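Local structure of lipoprotein LpqN (Mycobacterium tuberculosis, 6E5F) at residues N68-T73 against S126-D131; S100-G105 against T120-L125; P142-N147 against V183-V188; A160-F165 against E222-T227. The protein binds a dodecyl trehaloside, supports mycobacterial cell envelope biogenesis and interacts with the periplasmic domains of the mycolate transporters MmpL3 and MmpL11. One frame throughout, in Å; residues are numbered along the deposited sequence. Where two conformers were deposited one is given.

All four contacts reach one large antiparallel sheet, and their chemistry changes with depth. Contact 1 lies at the surface and is mainly backbone pairing of two strands; contact 2, partly buried, closes a turn onto the same strand, 120-130, further back along the chain. The buried contact 3 seats a short helix on strand 179-192 with one leucine and one amide-carboxylate bond, close to the glycolipid. Contact 4, again partly buried, has no direct hydrogen bond across it and relies on apolar side chains and two bridging waters. Contacts 3 and 4 touch each other: Val188 packs on Leu162 and Phe165, and Lys186 NZ probably bonds to Thr161 O.

Contact 1 (N68-T73 against S126-D131); sequences NHIQET and SKLTGD
Glu72 lies alongside Leu128 on one face of the sheet, its CB 3.6 Å from Leu128 CD2 and both side chains pointing the same way. CG of Glu72 is anti to the backbone N (chi1 176°), and the chain runs on extended until OE1 comes 3.3 Å from Ser126 OG, at most a weak hydrogen bond. Ile70 adds its CG2 at 4.1 Å from Leu128 CB, while its CG1 and CD1 rest against the carbonyl O of Asp131. Helix 61-66 lies over this face, with Ile65 touching Ile70, Glu72 and Leu128.

Beneath the side chains is a regular antiparallel pairing of strands 70-74 and 120-130, the latter bonded along its other side to strand 195-206. Gln71 with Thr129 and Thr73 with Lys127 are the hydrogen-bonded pairs, each joined by two N-H to O bonds, such as Gln71 N to Thr129 O at 2.9 Å. The pairing reaches past the strand end, where Asp131 N gives His69 O an almost straight bond (2.9 Å, 177°).

On the opposite face Gln71 and Thr129 run side by side, as do Thr73 and Lys127, with Thr73 OG1 3.5 Å from Lys127 CB. A water accepts from Gln71 NE2 and donates to Lys127 O; a second accepts from His69 N and donates to Asp131 OD2, 2.7 Å away.

Contact 2 (S100-G105 against T120-L125); sequences SRAPYG and TIVAIL
Tyr104 and Gly105, the last two residues of a type I beta turn that begins at Ala102, meet Ala123 in the first half of strand 120-130. The turn belongs to the connection from strand 93-96 to strand 106-109, and it leads directly into strand 106-109, which pairs antiparallel with strand 120-130.

Two backbone hydrogen bonds grip Ala123. Its O accepts from Tyr104 N at 2.8 Å, the donor standing above the carbonyl plane, and its N gives a straighter bond of 2.9 Å to Gly105 O (167° at the hydrogen). Within the turn, Gly105 N returns to Ala102 O. One strand residue is thus held by two consecutive residues of the loop.

Apolar contacts flank these bonds. Val122 has CG1 anti to its backbone N (chi1 164°), which sets that methyl 3.6 Å from Ala102 CA and also against Arg101 O and Pro103 CD. The proline ring crosses Val122 at about a right angle, and its CG meets Ile124 CG1 at 3.9 Å. Ala123 CB lies near the plane of the Tyr104 ring, at its edge.

Aromatic contacts complete the set. The Tyr104 ring stacks with His77 and runs side by side with Leu125. Leu125 CB forms a CH-pi contact over one ring face, 3.9 Å from the centroid and 18° off the normal, while Leu125 CD2 sits farther out, 3.6 Å from Tyr104 CE1.

Contact 3 (P142-N147 against V183-V188); sequences PGELKN and VAQKTV. With L6T (alpha-D-glucopyranosyl 6-O-dodecyl-alpha-D-glucopyranoside), chain B.
Glu144 and Gln185 set a carboxylate against an amide, their planes 66° apart and their side chains crossing at about a right angle. The amide points an N-H in its own plane at Glu144 OE2, and the bond from NE2 is 3.0 Å long and almost straight (174°). On the carboxylate side the approach differs, for NE2 comes in from above the plane, 60° out of it. Gln185 NE2 also bonds to Asn202 OD1 on strand 195-206. A water donates to Gln185 OE1 and accepts from Leu145 N at 2.9 Å, which ties the amide to the helix backbone.

Beside this polar pair, Leu145 reaches the strand with its CD1, 3.7 Å from Gln185 N and 3.8 Å from Ala184 CA. Its CG and CD2 rest against Gln185 CB, and Val183 CG1 lies at 4.2 Å from Leu145 CD1.

Ala184 points away from the helix, and its CB touches the dodecyl chain of the bound trehalose lipid at CBD, 3.5 Å away. Short helix 143-146 therefore covers one face of strand 179-192, while the other face lines the glycolipid pocket.

Contact 4 (A160-F165 against E222-T227); sequences ATLGGF and EQTTIT
Ile226 and Thr224 press on Leu162 and Phe165, and the close packing is made largely by apolar groups. Leu162 reaches Thr224 with both methyls, CD1 standing 3.6 Å from Thr224 CG2 and CD2 3.7 Å from Thr224 CB. Ile226 is wedged between the two ends of the turn. Its CD1 lies 3.6 Å from Leu162 O, whereas CG2, anti to the backbone N, meets the Phe165 ring obliquely at 3.6 Å from CE2. At the ring edge, in its plane, is the carbonyl O of Ile226. A side chain at Gly163 would run into Ile226 CG1; without one, Gly163 CA can lie 4.5 Å from Thr225 CA.

On the looser side water takes the place of direct bonds. One molecule accepts from Gly163 N and donates to Thr224 O at 2.8 Å; another accepts from Ile226 N and donates to Gly163 O, also at 2.8 Å. No direct hydrogen bond crosses the contact. Thr224 OG1 turns back to Ile220 O of the helix it follows.

Gly163 and Gly164 are the central residues of the type I' turn from Leu162 to Phe165, in a tight beta hairpin that joins strands 152-162 and 165-176. Leu162 and Phe165 also pack on Val188 of strand 179-192, while the opposing segment leaves helix 210-223 and becomes strand 225-227, which pairs antiparallel with strand 84-86.

Contact 1 (N68-T73 against S126-D131)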
# COMPACT_ATOMS: atom_id res chain seq x y z
N ASN A 68 -6.47 16.99 -11.63
CA ASN A 68 -6.65 16.59 -13.02
C ASN A 68 -8.05 16.03 -13.21
O ASN A 68 -8.78 15.79 -12.25
CB ASN A 68 -5.58 15.56 -13.44
CG ASN A 68 -4.19 16.16 -13.49
OD1 ASN A 68 -3.82 16.80 -14.48
ND2 ASN A 68 -3.42 15.98 -12.43
N HIS A 69 -8.42 15.83 -14.48
CA HIS A 69 -9.72 15.26 -14.82
C HIS A 69 -9.64 13.74 -14.65
O HIS A 69 -9.66 12.96 -15.61
CB HIS A 69 -10.12 15.65 -16.23
CG HIS A 69 -10.39 17.11 -16.39
ND1 HIS A 69 -10.12 17.80 -17.55
CD2 HIS A 69 -10.92 18.01 -15.53
CE1 HIS A 69 -10.46 19.06 -17.40
NE2 HIS A 69 -10.95 19.22 -16.18
N ILE A 70 -9.54 13.33 -13.39
CA ILE A 70 -9.38 11.93 -13.02
C ILE A 70 -10.48 11.58 -12.04
O ILE A 70 -10.66 12.25 -11.01
CB ILE A 70 -8.00 11.67 -12.39
CG1 ILE A 70 -6.89 11.98 -13.39
CG2 ILE A 70 -7.92 10.22 -11.92
CD1 ILE A 70 -5.49 11.97 -12.80
N GLN A 71 -11.22 10.52 -12.35
CA GLN A 71 -12.23 9.98 -11.45
C GLN A 71 -11.63 8.82 -10.68
O GLN A 71 -11.01 7.93 -11.28
CB GLN A 71 -13.43 9.51 -12.26
CG GLN A 71 -14.55 8.94 -11.42
CD GLN A 71 -15.67 8.40 -12.28
OE1 GLN A 71 -16.70 9.04 -12.44
NE2 GLN A 71 -15.46 7.22 -12.85
N GLU A 72 -11.79 8.84 -9.37
CA GLU A 72 -11.32 7.77 -8.49
C GLU A 72 -12.52 7.09 -7.85
O GLU A 72 -13.37 7.76 -7.25
CB GLU A 72 -10.40 8.32 -7.40
CG GLU A 72 -9.95 7.27 -6.40
CD GLU A 72 -9.09 7.84 -5.30
OE1 GLU A 72 -8.26 7.08 -4.75
OE2 GLU A 72 -9.24 9.03 -4.98
N THR A 73 -12.58 5.77 -7.96
CA THR A 73 -13.64 5.01 -7.32
C THR A 73 -13.03 3.84 -6.56
O THR A 73 -12.08 3.20 -7.03
CB THR A 73 -14.67 4.51 -8.34
OG1 THR A 73 -14.05 3.64 -9.29
CG2 THR A 73 -15.31 5.69 -9.08
N SER A 126 -7.96 1.19 -5.82
CA SER A 126 -8.73 2.27 -6.41
C SER A 126 -8.70 2.13 -7.93
O SER A 126 -7.74 1.60 -8.50
CB SER A 126 -8.15 3.64 -6.04
OG SER A 126 -8.04 3.78 -4.63
N LYS A 127 -9.75 2.61 -8.57
CA LYS A 127 -9.88 2.61 -10.02
C LYS A 127 -9.84 4.06 -10.46
O LYS A 127 -10.66 4.87 -10.02
CB LYS A 127 -11.20 1.96 -10.43
CG LYS A 127 -11.42 1.91 -11.94
CD LYS A 127 -12.77 1.27 -12.25
CE LYS A 127 -12.98 1.08 -13.73
NZ LYS A 127 -14.31 0.47 -14.01
N LEU A 128 -8.87 4.39 -11.32
CA LEU A 128 -8.71 5.74 -11.84
C LEU A 128 -9.04 5.74 -13.32
O LEU A 128 -8.52 4.91 -14.08
CB LEU A 128 -7.27 6.22 -11.64
CG LEU A 128 -6.75 6.16 -10.20
CD1 LEU A 128 -5.34 6.74 -10.13
CD2 LEU A 128 -7.67 6.88 -9.25
N THR A 129 -9.92 6.65 -13.73
CA THR A 129 -10.27 6.81 -15.13
C THR A 129 -10.14 8.28 -15.50
O THR A 129 -10.15 9.17 -14.64
CB THR A 129 -11.69 6.32 -15.42
OG1 THR A 129 -12.61 6.97 -14.54
CG2 THR A 129 -11.79 4.82 -15.24
N GLY A 130 -10.02 8.53 -16.80
CA GLY A 130 -9.92 9.88 -17.30
C GLY A 130 -8.52 10.22 -17.76
O GLY A 130 -7.87 9.41 -18.43
N ASP A 131 -8.05 11.41 -17.40
CA ASP A 131 -6.76 11.91 -17.86
C ASP A 131 -5.66 11.44 -16.90
O ASP A 131 -5.03 12.21 -16.19
CB ASP A 131 -6.80 13.43 -17.94
CG ASP A 131 -5.60 14.01 -18.66
OD1 ASP A 131 -4.91 13.26 -19.38
OD2 ASP A 131 -5.33 15.22 -18.50
O HOH W 1 -6.57 16.66 -16.52
O HOH W 2 -12.96 5.53 -11.74

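Contact 2 (S100-G105 against T120-L125)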
# COMPACT_ATOMS: atom_id res chain seq x y z
N SER A 100 -13.95 -0.89 6.94
CA SER A 100 -13.60 0.52 6.91
C SER A 100 -12.10 0.72 7.12
O SER A 100 -11.49 1.59 6.48
CB SER A 100 -14.37 1.27 8.00
OG SER A 100 -15.76 1.28 7.72
N ARG A 101 -11.49 -0.07 7.99
CA ARG A 101 -10.07 0.07 8.30
C ARG A 101 -9.16 -0.74 7.39
O ARG A 101 -7.95 -0.51 7.39
CB ARG A 101 -9.81 -0.31 9.76
CG ARG A 101 -10.46 0.64 10.75
CD ARG A 101 -9.71 0.68 12.07
NE ARG A 101 -10.12 1.82 12.88
CZ ARG A 101 -11.19 1.85 13.67
NH1 ARG A 101 -11.97 0.78 13.78
NH2 ARG A 101 -11.47 2.94 14.36
N ALA A 102 -9.71 -1.68 6.61
CA ALA A 102 -8.94 -2.45 5.63
C ALA A 102 -9.76 -2.51 4.35
O ALA A 102 -10.42 -3.52 4.06
CB ALA A 102 -8.63 -3.85 6.15
N PRO A 103 -9.76 -1.43 3.56
CA PRO A 103 -10.71 -1.33 2.44
C PRO A 103 -10.66 -2.49 1.46
O PRO A 103 -11.71 -2.94 1.00
CB PRO A 103 -10.34 0.01 1.79
CG PRO A 103 -9.73 0.80 2.90
CD PRO A 103 -8.98 -0.19 3.73
N TYR A 104 -9.47 -2.98 1.13
CA TYR A 104 -9.31 -4.14 0.25
C TYR A 104 -8.80 -5.35 1.02
O TYR A 104 -8.09 -6.20 0.47
CB TYR A 104 -8.40 -3.79 -0.92
CG TYR A 104 -8.53 -4.69 -2.13
CD1 TYR A 104 -9.68 -4.66 -2.93
CD2 TYR A 104 -7.51 -5.55 -2.49
CE1 TYR A 104 -9.79 -5.46 -4.05
CE2 TYR A 104 -7.61 -6.36 -3.61
CZ TYR A 104 -8.76 -6.32 -4.38
OH TYR A 104 -8.87 -7.12 -5.50
N GLY A 105 -9.16 -5.45 2.30
CA GLY A 105 -8.63 -6.49 3.14
C GLY A 105 -7.22 -6.19 3.61
O GLY A 105 -6.68 -5.10 3.43
N THR A 120 0.43 -4.77 11.09
CA THR A 120 -0.60 -4.97 10.09
C THR A 120 -0.09 -4.53 8.72
O THR A 120 0.74 -3.63 8.61
CB THR A 120 -1.87 -4.16 10.39
OG1 THR A 120 -1.57 -2.76 10.35
CG2 THR A 120 -2.44 -4.53 11.75
N ILE A 121 -0.61 -5.18 7.69
CA ILE A 121 -0.45 -4.75 6.31
C ILE A 121 -1.84 -4.70 5.69
O ILE A 121 -2.52 -5.73 5.59
CB ILE A 121 0.49 -5.66 5.51
CG1 ILE A 121 1.86 -5.72 6.20
CG2 ILE A 121 0.63 -5.16 4.07
CD1 ILE A 121 2.87 -6.64 5.53
N VAL A 122 -2.27 -3.51 5.31
CA VAL A 122 -3.63 -3.26 4.84
C VAL A 122 -3.57 -2.88 3.37
O VAL A 122 -2.66 -2.18 2.93
CB VAL A 122 -4.30 -2.15 5.67
CG1 VAL A 122 -5.52 -1.61 4.97
CG2 VAL A 122 -4.65 -2.68 7.06
N ALA A 123 -4.54 -3.37 2.60
CA ALA A 123 -4.59 -3.13 1.16
C ALA A 123 -5.73 -2.17 0.83
O ALA A 123 -6.78 -2.18 1.47
CB ALA A 123 -4.80 -4.44 0.41
N ILE A 124 -5.49 -1.33 -0.18
CA ILE A 124 -6.51 -0.46 -0.75
C ILE A 124 -6.39 -0.57 -2.26
O ILE A 124 -5.28 -0.58 -2.80
CB ILE A 124 -6.28 1.01 -0.32
CG1 ILE A 124 -6.18 1.13 1.20
CG2 ILE A 124 -7.39 1.89 -0.85
CD1 ILE A 124 -5.34 2.30 1.66
N LEU A 125 -7.52 -0.67 -2.95
CA LEU A 125 -7.53 -0.72 -4.40
C LEU A 125 -8.47 0.35 -4.92
O LEU A 125 -9.63 0.43 -4.49
CB LEU A 125 -7.95 -2.09 -4.92
CG LEU A 125 -7.87 -2.30 -6.44
CD1 LEU A 125 -6.44 -2.09 -6.94
CD2 LEU A 125 -8.37 -3.67 -6.82

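Contact 3 (P142-N147 against V183-V188)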
# COMPACT_ATOMS: atom_id res chain seq x y z
N PRO A 142 5.74 8.41 -3.41
CA PRO A 142 6.41 8.66 -2.12
C PRO A 142 5.85 9.85 -1.34
O PRO A 142 6.14 9.97 -0.15
CB PRO A 142 7.88 8.87 -2.50
CG PRO A 142 7.91 9.10 -3.94
CD PRO A 142 6.66 8.55 -4.55
N GLY A 143 5.02 10.69 -1.96
CA GLY A 143 4.60 11.92 -1.30
C GLY A 143 3.89 11.69 0.02
O GLY A 143 4.13 12.40 1.00
N GLU A 144 3.00 10.70 0.06
CA GLU A 144 2.15 10.50 1.23
C GLU A 144 2.98 10.19 2.48
O GLU A 144 2.84 10.86 3.51
CB GLU A 144 1.14 9.38 0.96
CG GLU A 144 0.19 9.12 2.13
CD GLU A 144 -0.79 8.00 1.85
OE1 GLU A 144 -1.58 7.66 2.76
OE2 GLU A 144 -0.78 7.46 0.72
N LEU A 145 3.84 9.17 2.41
CA LEU A 145 4.66 8.83 3.57
C LEU A 145 5.58 9.98 3.95
O LEU A 145 5.79 10.24 5.14
CB LEU A 145 5.47 7.57 3.30
CG LEU A 145 4.76 6.22 3.09
CD1 LEU A 145 5.60 5.09 3.68
CD2 LEU A 145 3.36 6.20 3.66
N LYS A 146 6.14 10.66 2.96
CA LYS A 146 7.06 11.76 3.26
C LYS A 146 6.38 12.90 4.00
O LYS A 146 7.07 13.71 4.63
CB LYS A 146 7.73 12.25 1.98
CG LYS A 146 8.72 11.26 1.39
CD LYS A 146 9.23 11.72 0.03
CE LYS A 146 10.10 12.96 0.12
NZ LYS A 146 10.51 13.46 -1.22
N ASN A 147 5.05 12.97 3.96
CA ASN A 147 4.30 13.99 4.68
C ASN A 147 3.93 13.56 6.10
O ASN A 147 3.35 14.37 6.84
CB ASN A 147 3.02 14.35 3.92
CG ASN A 147 3.30 15.12 2.64
OD1 ASN A 147 4.36 15.72 2.47
ND2 ASN A 147 2.32 15.13 1.73
N VAL A 183 6.81 2.28 9.08
CA VAL A 183 5.75 2.40 8.10
C VAL A 183 6.34 2.19 6.72
O VAL A 183 7.48 2.56 6.44
CB VAL A 183 5.05 3.78 8.20
CG1 VAL A 183 6.00 4.91 7.82
CG2 VAL A 183 3.81 3.80 7.33
N ALA A 184 5.55 1.60 5.84
CA ALA A 184 5.99 1.44 4.47
C ALA A 184 4.76 1.33 3.59
O ALA A 184 3.67 0.95 4.04
CB ALA A 184 6.85 0.19 4.29
N GLN A 185 4.96 1.67 2.32
CA GLN A 185 3.87 1.65 1.37
C GLN A 185 4.40 1.18 0.03
O GLN A 185 5.35 1.76 -0.50
CB GLN A 185 3.24 3.03 1.24
CG GLN A 185 2.04 3.07 0.31
CD GLN A 185 1.49 4.46 0.19
OE1 GLN A 185 2.11 5.34 -0.40
NE2 GLN A 185 0.30 4.67 0.75
N LYS A 186 3.77 0.14 -0.51
CA LYS A 186 4.03 -0.30 -1.87
C LYS A 186 2.83 0.09 -2.72
O LYS A 186 1.69 -0.25 -2.39
CB LYS A 186 4.27 -1.81 -1.95
CG LYS A 186 4.80 -2.26 -3.31
CD LYS A 186 5.38 -3.67 -3.27
CE LYS A 186 6.26 -3.94 -4.49
NZ LYS A 186 7.03 -5.21 -4.39
N THR A 187 3.09 0.82 -3.80
CA THR A 187 2.06 1.24 -4.74
C THR A 187 2.30 0.50 -6.05
O THR A 187 3.41 0.52 -6.58
CB THR A 187 2.14 2.75 -4.96
OG1 THR A 187 1.89 3.44 -3.73
CG2 THR A 187 1.12 3.19 -6.00
N VAL A 188 1.27 -0.17 -6.55
CA VAL A 188 1.34 -0.93 -7.79
C VAL A 188 0.35 -0.32 -8.77
O VAL A 188 -0.81 -0.11 -8.42
CB VAL A 188 1.01 -2.41 -7.56
CG1 VAL A 188 1.28 -3.22 -8.83
CG2 VAL A 188 1.79 -2.98 -6.37
C1 L6T B . 15.21 5.23 8.43
C2 L6T B . 14.62 5.34 9.82
C3 L6T B . 14.87 4.05 10.57
C4 L6T B . 14.25 2.91 9.79
C5 L6T B . 14.91 2.86 8.41
C6 L6T B . 14.39 1.65 7.60
CAA L6T B . 17.19 5.26 7.19
CAO L6T B . 17.75 7.51 7.74
CAP L6T B . 17.54 8.97 7.32
CAR L6T B . 19.24 7.18 7.72
CAT L6T B . 19.42 5.74 8.15
CAV L6T B . 18.65 4.86 7.18
CAX L6T B . 12.35 1.00 6.64
CAY L6T B . 11.99 -0.46 7.01
CAZ L6T B . 10.74 -0.69 6.17
CBA L6T B . 10.52 -2.20 6.08
CBB L6T B . 9.00 -2.24 5.93
CBC L6T B . 8.67 -3.36 4.97
CBD L6T B . 7.13 -3.31 4.71
CBE L6T B . 6.92 -4.00 3.39
CBF L6T B . 6.47 -3.01 2.25
CBG L6T B . 4.97 -2.67 2.41
CBH L6T B . 4.13 -3.93 2.36
CBI L6T B . 4.54 -4.92 1.26
O1 L6T B . 16.63 5.06 8.50
O2 L6T B . 15.25 6.42 10.52
O3 L6T B . 14.28 4.13 11.88
O4 L6T B . 14.49 1.69 10.49
O5 L6T B . 14.63 4.10 7.73
O6 L6T B . 12.99 1.70 7.71
OAN L6T B . 17.05 6.65 6.82
OAQ L6T B . 17.95 9.14 5.96
OAS L6T B . 19.94 8.04 8.63
OAU L6T B . 20.81 5.39 8.12
OAW L6T B . 18.78 3.49 7.57
O HOH W 3 0.62 7.41 -1.64
O HOH W 4 3.99 7.31 0.22

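Contact 4 (A160-F165 against E222-T227)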
# COMPACT_ATOMS: atom_id res chain seq x y z
N ALA A 160 9.96 -1.04 -8.02
CA ALA A 160 9.77 -2.45 -7.73
C ALA A 160 8.76 -3.00 -8.73
O ALA A 160 8.27 -2.29 -9.61
CB ALA A 160 9.30 -2.65 -6.29
N THR A 161 8.45 -4.28 -8.59
CA THR A 161 7.40 -4.92 -9.36
C THR A 161 6.58 -5.80 -8.43
O THR A 161 7.05 -6.23 -7.37
CB THR A 161 7.95 -5.75 -10.52
OG1 THR A 161 8.75 -6.83 -10.00
CG2 THR A 161 8.80 -4.89 -11.45
N LEU A 162 5.34 -6.06 -8.83
CA LEU A 162 4.47 -6.98 -8.12
C LEU A 162 3.57 -7.64 -9.15
O LEU A 162 2.92 -6.94 -9.93
CB LEU A 162 3.61 -6.23 -7.09
CG LEU A 162 3.47 -6.75 -5.65
CD1 LEU A 162 2.02 -6.73 -5.21
CD2 LEU A 162 4.09 -8.11 -5.40
N GLY A 163 3.55 -8.97 -9.17
CA GLY A 163 2.71 -9.69 -10.11
C GLY A 163 2.92 -9.30 -11.56
O GLY A 163 1.99 -9.42 -12.37
N GLY A 164 4.11 -8.83 -11.91
CA GLY A 164 4.42 -8.43 -13.27
C GLY A 164 4.15 -6.98 -13.60
O GLY A 164 4.43 -6.56 -14.73
N PHE A 165 3.61 -6.20 -12.66
CA PHE A 165 3.27 -4.81 -12.87
C PHE A 165 4.27 -3.90 -12.16
O PHE A 165 4.90 -4.31 -11.17
CB PHE A 165 1.84 -4.51 -12.39
CG PHE A 165 0.79 -5.11 -13.28
CD1 PHE A 165 0.30 -4.40 -14.37
CD2 PHE A 165 0.28 -6.37 -13.03
CE1 PHE A 165 -0.66 -4.95 -15.19
CE2 PHE A 165 -0.68 -6.92 -13.84
CZ PHE A 165 -1.16 -6.20 -14.92
N GLU A 222 7.04 -12.24 -3.33
CA GLU A 222 7.37 -13.42 -4.11
C GLU A 222 6.15 -14.23 -4.53
O GLU A 222 6.24 -14.98 -5.52
CB GLU A 222 8.35 -14.31 -3.34
CG GLU A 222 7.71 -15.32 -2.40
CD GLU A 222 8.72 -16.13 -1.61
OE1 GLU A 222 9.90 -15.73 -1.55
OE2 GLU A 222 8.33 -17.18 -1.06
N GLN A 223 5.02 -14.11 -3.84
CA GLN A 223 3.87 -14.97 -4.09
C GLN A 223 2.65 -14.24 -4.66
O GLN A 223 1.70 -14.91 -5.09
CB GLN A 223 3.45 -15.71 -2.81
CG GLN A 223 4.55 -16.56 -2.20
CD GLN A 223 4.08 -17.40 -1.03
OE1 GLN A 223 2.88 -17.52 -0.78
NE2 GLN A 223 5.03 -17.98 -0.30
N THR A 224 2.65 -12.91 -4.69
CA THR A 224 1.47 -12.19 -5.17
C THR A 224 1.34 -12.35 -6.67
O THR A 224 2.31 -12.19 -7.42
CB THR A 224 1.57 -10.71 -4.81
OG1 THR A 224 1.55 -10.55 -3.39
CG2 THR A 224 0.40 -9.94 -5.41
N THR A 225 0.12 -12.66 -7.12
CA THR A 225 -0.21 -12.67 -8.53
C THR A 225 -1.27 -11.61 -8.79
O THR A 225 -2.14 -11.38 -7.94
CB THR A 225 -0.74 -14.04 -8.97
OG1 THR A 225 -2.04 -14.26 -8.40
CG2 THR A 225 0.20 -15.15 -8.53
N ILE A 226 -1.18 -10.96 -9.94
CA ILE A 226 -2.14 -9.95 -10.36
C ILE A 226 -2.53 -10.27 -11.78
O ILE A 226 -1.67 -10.31 -12.67
CB ILE A 226 -1.55 -8.53 -10.28
CG1 ILE A 226 -1.13 -8.20 -8.85
CG2 ILE A 226 -2.56 -7.51 -10.79
CD1 ILE A 226 -0.43 -6.87 -8.70
N THR A 227 -3.81 -10.51 -12.00
CA THR A 227 -4.33 -10.84 -13.33
C THR A 227 -5.38 -9.82 -13.72
O THR A 227 -6.46 -9.79 -13.09
CB THR A 227 -4.92 -12.25 -13.31
OG1 THR A 227 -3.99 -13.15 -12.71
CG2 THR A 227 -5.25 -12.72 -14.72
O HOH W 5 0.97 -11.97 -11.80
O HOH W 6 4.71 -10.84 -7.33